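Local coordinates for aminotransferase AspB (Helicobacter pylori 26695, PDB 3EZS), which probably works as a pyridoxal 5'-phosphate-dependent aminotransferase of class I and II, transferring amino groups between amino acids and keto acids, at residues A[322-334]-A[362-374]. Residues are numbered along the deposited sequence; the frame is centred on the assembly and turned at random. Where two conformers were deposited one is given.
Sequences FAKTLYQNEGIIT and EKPLEIIETYREN
Y371 meets helix 322-330 as a knob entering a hole. CB lies 4.0 Å from CE1 of F322. CD1 of the ring is 4.1 Å from CD1 of L326, while CD2 and CE2 meet the CG2 methyl of T325 obliquely. Further out, CE2 nears the amide of N329, its plane nearly parallel to that of the ring, and CE1 comes within 3.5 Å of CG of E330. At the tip, OH donates to E330 OE2 over 2.5 Å, a short bond taken on the anti lone pair of a carboxylate turned 65° from the ring. A bend at chi2 (-60°) folds E330 back to this hydroxyl, with its CG and CD also against CG2 of I367.

The pair of helices belongs to the C-terminal part of the PLP-dependent aminotransferase fold, where helices 319-330 and 358-372 flank the small antiparallel sheet and are connected through two of its strands, 335-336 and 349-353. The axes of 322-330 and 362-372 approach to 11.0 Å, their N-to-C directions 125° apart.

Deeper in, I368 CG1 packs on CD2 of L326 (3.7 Å), its CG2 faces CZ of F322, and its CD1 touches CG2 of I332. Past G331, where the chain leaves the helix with positive phi, I332 reaches with CD1 to CB of P364 and CG2 of I367. R372, whose CB borders the F322 ring, sends its guanidinium away to E369 OE1, gripped side-on by NE and NH2.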
loop_
_atom_site.group_PDB
_atom_site.type_symbol
_atom_site.label_atom_id
_atom_site.label_comp_id
_atom_site.label_asym_id
_atom_site.label_seq_id
_atom_site.Cartn_x
_atom_site.Cartn_y
_atom_site.Cartn_z
ATOM N N PHE A 322 -22.576 30.050 -2.892
ATOM C CA PHE A 322 -23.735 29.214 -3.189
ATOM C C PHE A 322 -23.787 28.048 -2.205
ATOM O O PHE A 322 -24.850 27.687 -1.727
ATOM C CB PHE A 322 -23.665 28.702 -4.638
ATOM C CG PHE A 322 -24.897 27.963 -5.098
ATOM C CD1 PHE A 322 -25.978 28.648 -5.615
ATOM C CD2 PHE A 322 -24.957 26.581 -5.050
ATOM C CE1 PHE A 322 -27.115 27.968 -6.047
ATOM C CE2 PHE A 322 -26.073 25.898 -5.496
ATOM C CZ PHE A 322 -27.168 26.600 -5.984
ATOM N N ALA A 323 -22.628 27.465 -1.911
ATOM C CA ALA A 323 -22.551 26.346 -0.964
ATOM C C ALA A 323 -23.039 26.773 0.414
ATOM O O ALA A 323 -23.777 26.027 1.036
ATOM C CB ALA A 323 -21.124 25.771 -0.865
ATOM N N LYS A 324 -22.616 27.962 0.865
ATOM C CA LYS A 324 -22.985 28.519 2.172
ATOM C C LYS A 324 -24.469 28.747 2.276
ATOM O O LYS A 324 -25.080 28.340 3.254
ATOM C CB LYS A 324 -22.230 29.838 2.468
ATOM C CG LYS A 324 -20.903 29.674 3.225
ATOM C CD LYS A 324 -19.855 30.773 2.932
ATOM C CE LYS A 324 -20.352 32.205 3.015
ATOM N NZ LYS A 324 -19.342 33.174 2.462
ATOM N N THR A 325 -25.028 29.420 1.273
ATOM C CA THR A 325 -26.459 29.708 1.218
ATOM C C THR A 325 -27.304 28.436 1.233
ATOM O O THR A 325 -28.275 28.341 1.998
ATOM C CB THR A 325 -26.837 30.534 -0.049
ATOM O OG1 THR A 325 -26.092 31.750 -0.047
ATOM C CG2 THR A 325 -28.340 30.885 -0.059
ATOM N N LEU A 326 -26.936 27.461 0.403
ATOM C CA LEU A 326 -27.704 26.227 0.322
ATOM C C LEU A 326 -27.661 25.438 1.647
ATOM O O LEU A 326 -28.666 24.890 2.084
ATOM C CB LEU A 326 -27.197 25.384 -0.855
ATOM C CG LEU A 326 -28.024 24.176 -1.283
ATOM C CD1 LEU A 326 -29.371 24.576 -1.835
ATOM C CD2 LEU A 326 -27.246 23.386 -2.311
ATOM N N TYR A 327 -26.496 25.387 2.273
ATOM C CA TYR A 327 -26.349 24.665 3.523
ATOM C C TYR A 327 -27.093 25.356 4.667
ATOM O O TYR A 327 -27.773 24.706 5.466
ATOM C CB TYR A 327 -24.879 24.526 3.863
ATOM C CG TYR A 327 -24.617 23.703 5.088
ATOM C CD1 TYR A 327 -24.901 22.337 5.096
ATOM C CD2 TYR A 327 -24.033 24.262 6.219
ATOM C CE1 TYR A 327 -24.649 21.559 6.219
ATOM C CE2 TYR A 327 -23.776 23.491 7.346
ATOM C CZ TYR A 327 -24.077 22.139 7.334
ATOM O OH TYR A 327 -23.817 21.366 8.439
ATOM N N GLN A 328 -26.935 26.668 4.753
ATOM C CA GLN A 328 -27.603 27.482 5.754
ATOM C C GLN A 328 -29.117 27.324 5.711
ATOM O O GLN A 328 -29.750 27.095 6.728
ATOM C CB GLN A 328 -27.233 28.944 5.475
ATOM C CG GLN A 328 -27.973 30.032 6.216
ATOM C CD GLN A 328 -27.663 30.070 7.677
ATOM O OE1 GLN A 328 -27.001 30.998 8.143
ATOM N NE2 GLN A 328 -28.114 29.052 8.419
ATOM N N ASN A 329 -29.681 27.450 4.519
ATOM C CA ASN A 329 -31.114 27.402 4.317
ATOM C C ASN A 329 -31.764 26.028 4.114
ATOM O O ASN A 329 -32.910 25.824 4.525
ATOM C CB ASN A 329 -31.468 28.254 3.105
ATOM C CG ASN A 329 -31.187 29.726 3.319
ATOM O OD1 ASN A 329 -31.603 30.309 4.304
ATOM N ND2 ASN A 329 -30.522 30.335 2.363
ATOM N N GLU A 330 -31.057 25.114 3.455
ATOM C CA GLU A 330 -31.621 23.811 3.136
ATOM C C GLU A 330 -30.931 22.606 3.739
ATOM O O GLU A 330 -31.466 21.503 3.653
ATOM C CB GLU A 330 -31.635 23.634 1.612
ATOM C CG GLU A 330 -32.339 24.743 0.856
ATOM C CD GLU A 330 -33.802 24.883 1.237
ATOM O OE1 GLU A 330 -34.413 23.894 1.684
ATOM O OE2 GLU A 330 -34.339 25.997 1.093
ATOM N N GLY A 331 -29.768 22.810 4.352
ATOM C CA GLY A 331 -28.962 21.715 4.884
ATOM C C GLY A 331 -28.305 20.862 3.812
ATOM O O GLY A 331 -27.704 19.830 4.129
ATOM N N ILE A 332 -28.399 21.281 2.545
ATOM C CA ILE A 332 -27.838 20.506 1.449
ATOM C C ILE A 332 -26.378 20.878 1.278
ATOM O O ILE A 332 -26.054 22.053 1.095
ATOM C CB ILE A 332 -28.613 20.732 0.129
ATOM C CG1 ILE A 332 -30.056 20.224 0.253
ATOM C CG2 ILE A 332 -27.891 20.059 -1.038
ATOM C CD1 ILE A 332 -30.989 20.721 -0.834
ATOM N N ILE A 333 -25.504 19.877 1.311
ATOM C CA ILE A 333 -24.059 20.088 1.182
ATOM C C ILE A 333 -23.618 19.893 -0.263
ATOM O O ILE A 333 -23.914 18.863 -0.874
ATOM C CB ILE A 333 -23.257 19.081 2.064
ATOM C CG1 ILE A 333 -23.569 19.290 3.554
ATOM C CG2 ILE A 333 -21.747 19.177 1.784
ATOM C CD1 ILE A 333 -23.113 18.125 4.485
ATOM N N THR A 334 -22.935 20.901 -0.804
ATOM C CA THR A 334 -22.361 20.863 -2.151
ATOM C C THR A 334 -20.883 21.243 -2.034
ATOM O O THR A 334 -20.471 21.841 -1.040
ATOM C CB THR A 334 -23.120 21.801 -3.122
ATOM O OG1 THR A 334 -22.899 23.176 -2.758
ATOM C CG2 THR A 334 -24.649 21.490 -3.110
ATOM N N GLU A 362 -34.747 13.652 -6.199
ATOM C CA GLU A 362 -35.751 14.506 -6.851
ATOM C C GLU A 362 -35.968 15.821 -6.126
ATOM O O GLU A 362 -35.848 16.886 -6.733
ATOM C CB GLU A 362 -37.093 13.787 -7.010
ATOM C CG GLU A 362 -37.042 12.489 -7.817
ATOM C CD GLU A 362 -38.365 11.739 -7.794
ATOM O OE1 GLU A 362 -39.427 12.408 -7.669
ATOM O OE2 GLU A 362 -38.344 10.489 -7.912
ATOM N N LYS A 363 -36.263 15.739 -4.832
ATOM C CA LYS A 363 -36.505 16.930 -4.046
ATOM C C LYS A 363 -35.274 17.827 -3.927
ATOM O O LYS A 363 -35.339 18.987 -4.325
ATOM C CB LYS A 363 -37.075 16.565 -2.652
ATOM C CG LYS A 363 -37.510 17.750 -1.798
ATOM C CD LYS A 363 -38.701 18.471 -2.423
ATOM C CE LYS A 363 -39.167 19.629 -1.573
ATOM N NZ LYS A 363 -40.317 20.316 -2.222
ATOM N N PRO A 364 -34.159 17.319 -3.371
ATOM C CA PRO A 364 -32.988 18.200 -3.246
ATOM C C PRO A 364 -32.492 18.851 -4.536
ATOM O O PRO A 364 -32.049 20.001 -4.497
ATOM C CB PRO A 364 -31.903 17.278 -2.694
ATOM C CG PRO A 364 -32.413 15.916 -2.847
ATOM C CD PRO A 364 -33.880 15.998 -2.789
ATOM N N LEU A 365 -32.564 18.146 -5.661
ATOM C CA LEU A 365 -32.092 18.721 -6.925
ATOM C C LEU A 365 -33.010 19.841 -7.376
ATOM O O LEU A 365 -32.538 20.841 -7.911
ATOM C CB LEU A 365 -31.937 17.652 -8.020
ATOM C CG LEU A 365 -30.873 16.561 -7.817
ATOM C CD1 LEU A 365 -30.931 15.553 -8.963
ATOM C CD2 LEU A 365 -29.484 17.157 -7.705
ATOM N N GLU A 366 -34.318 19.684 -7.166
ATOM C CA GLU A 366 -35.271 20.757 -7.495
ATOM C C GLU A 366 -35.026 22.014 -6.648
ATOM O O GLU A 366 -35.081 23.151 -7.150
ATOM C CB GLU A 366 -36.710 20.275 -7.315
ATOM C CG GLU A 366 -37.116 19.294 -8.414
ATOM C CD GLU A 366 -38.547 18.749 -8.293
ATOM O OE1 GLU A 366 -39.225 18.958 -7.248
ATOM O OE2 GLU A 366 -38.988 18.107 -9.280
ATOM N N ILE A 367 -34.751 21.783 -5.366
ATOM C CA ILE A 367 -34.478 22.851 -4.426
ATOM C C ILE A 367 -33.245 23.625 -4.886
ATOM O O ILE A 367 -33.265 24.859 -4.974
ATOM C CB ILE A 367 -34.276 22.289 -3.006
ATOM C CG1 ILE A 367 -35.605 21.775 -2.452
ATOM C CG2 ILE A 367 -33.777 23.365 -2.068
ATOM C CD1 ILE A 367 -35.488 21.010 -1.130
ATOM N N ILE A 368 -32.187 22.887 -5.202
ATOM C CA ILE A 368 -30.968 23.491 -5.698
ATOM C C ILE A 368 -31.273 24.408 -6.885
ATOM O O ILE A 368 -30.815 25.553 -6.913
ATOM C CB ILE A 368 -29.933 22.417 -6.084
ATOM C CG1 ILE A 368 -29.359 21.761 -4.821
ATOM C CG2 ILE A 368 -28.761 23.031 -6.927
ATOM C CD1 ILE A 368 -28.422 20.504 -5.078
ATOM N N GLU A 369 -32.064 23.914 -7.846
ATOM C CA GLU A 369 -32.406 24.693 -9.034
ATOM C C GLU A 369 -33.136 25.986 -8.680
ATOM O O GLU A 369 -32.841 27.020 -9.277
ATOM C CB GLU A 369 -33.192 23.848 -10.055
ATOM C CG GLU A 369 -33.616 24.585 -11.369
ATOM C CD GLU A 369 -32.446 25.005 -12.278
ATOM O OE1 GLU A 369 -31.273 24.831 -11.909
ATOM O OE2 GLU A 369 -32.699 25.507 -13.394
ATOM N N THR A 370 -34.052 25.949 -7.703
ATOM C CA THR A 370 -34.753 27.169 -7.280
ATOM C C THR A 370 -33.772 28.247 -6.777
ATOM O O THR A 370 -34.016 29.421 -6.966
ATOM C CB THR A 370 -35.828 26.925 -6.178
ATOM O OG1 THR A 370 -35.196 26.464 -4.980
ATOM C CG2 THR A 370 -36.910 25.905 -6.625
ATOM N N TYR A 371 -32.666 27.860 -6.144
ATOM C CA TYR A 371 -31.678 28.860 -5.667
ATOM C C TYR A 371 -30.806 29.428 -6.784
ATOM O O TYR A 371 -30.260 30.527 -6.671
ATOM C CB TYR A 371 -30.772 28.269 -4.577
ATOM C CG TYR A 371 -31.434 28.238 -3.223
ATOM C CD1 TYR A 371 -32.303 27.225 -2.883
ATOM C CD2 TYR A 371 -31.199 29.246 -2.293
ATOM C CE1 TYR A 371 -32.930 27.202 -1.633
ATOM C CE2 TYR A 371 -31.809 29.236 -1.051
ATOM C CZ TYR A 371 -32.675 28.213 -0.729
ATOM O OH TYR A 371 -33.278 28.203 0.493
ATOM N N ARG A 372 -30.708 28.678 -7.863
ATOM C CA ARG A 372 -29.848 29.008 -8.974
ATOM C C ARG A 372 -30.580 29.796 -10.035
ATOM O O ARG A 372 -30.049 30.766 -10.567
ATOM C CB ARG A 372 -29.348 27.689 -9.562
ATOM C CG ARG A 372 -28.095 27.778 -10.361
ATOM C CD ARG A 372 -27.659 26.396 -10.799
ATOM N NE ARG A 372 -28.546 25.905 -11.832
ATOM C CZ ARG A 372 -28.331 26.010 -13.139
ATOM N NH1 ARG A 372 -27.212 26.544 -13.617
ATOM N NH2 ARG A 372 -29.243 25.537 -13.983
ATOM N N GLU A 373 -31.814 29.396 -10.330
ATOM C CA GLU A 373 -32.582 30.018 -11.415
ATOM C C GLU A 373 -32.848 31.506 -11.201
ATOM O O GLU A 373 -32.882 31.987 -10.059
ATOM C CB GLU A 373 -33.898 29.262 -11.655
ATOM C CG GLU A 373 -34.959 29.425 -10.553
ATOM C CD GLU A 373 -36.096 28.421 -10.686
ATOM O OE1 GLU A 373 -36.098 27.642 -11.662
ATOM O OE2 GLU A 373 -36.981 28.396 -9.807
ATOM N N ASN A 374 -33.034 32.211 -12.321
ATOM C CA ASN A 374 -33.313 33.648 -12.339
ATOM C C ASN A 374 -34.670 34.016 -11.708
ATOM O O ASN A 374 -35.716 33.488 -12.092
ATOM C CB ASN A 374 -33.247 34.171 -13.785
#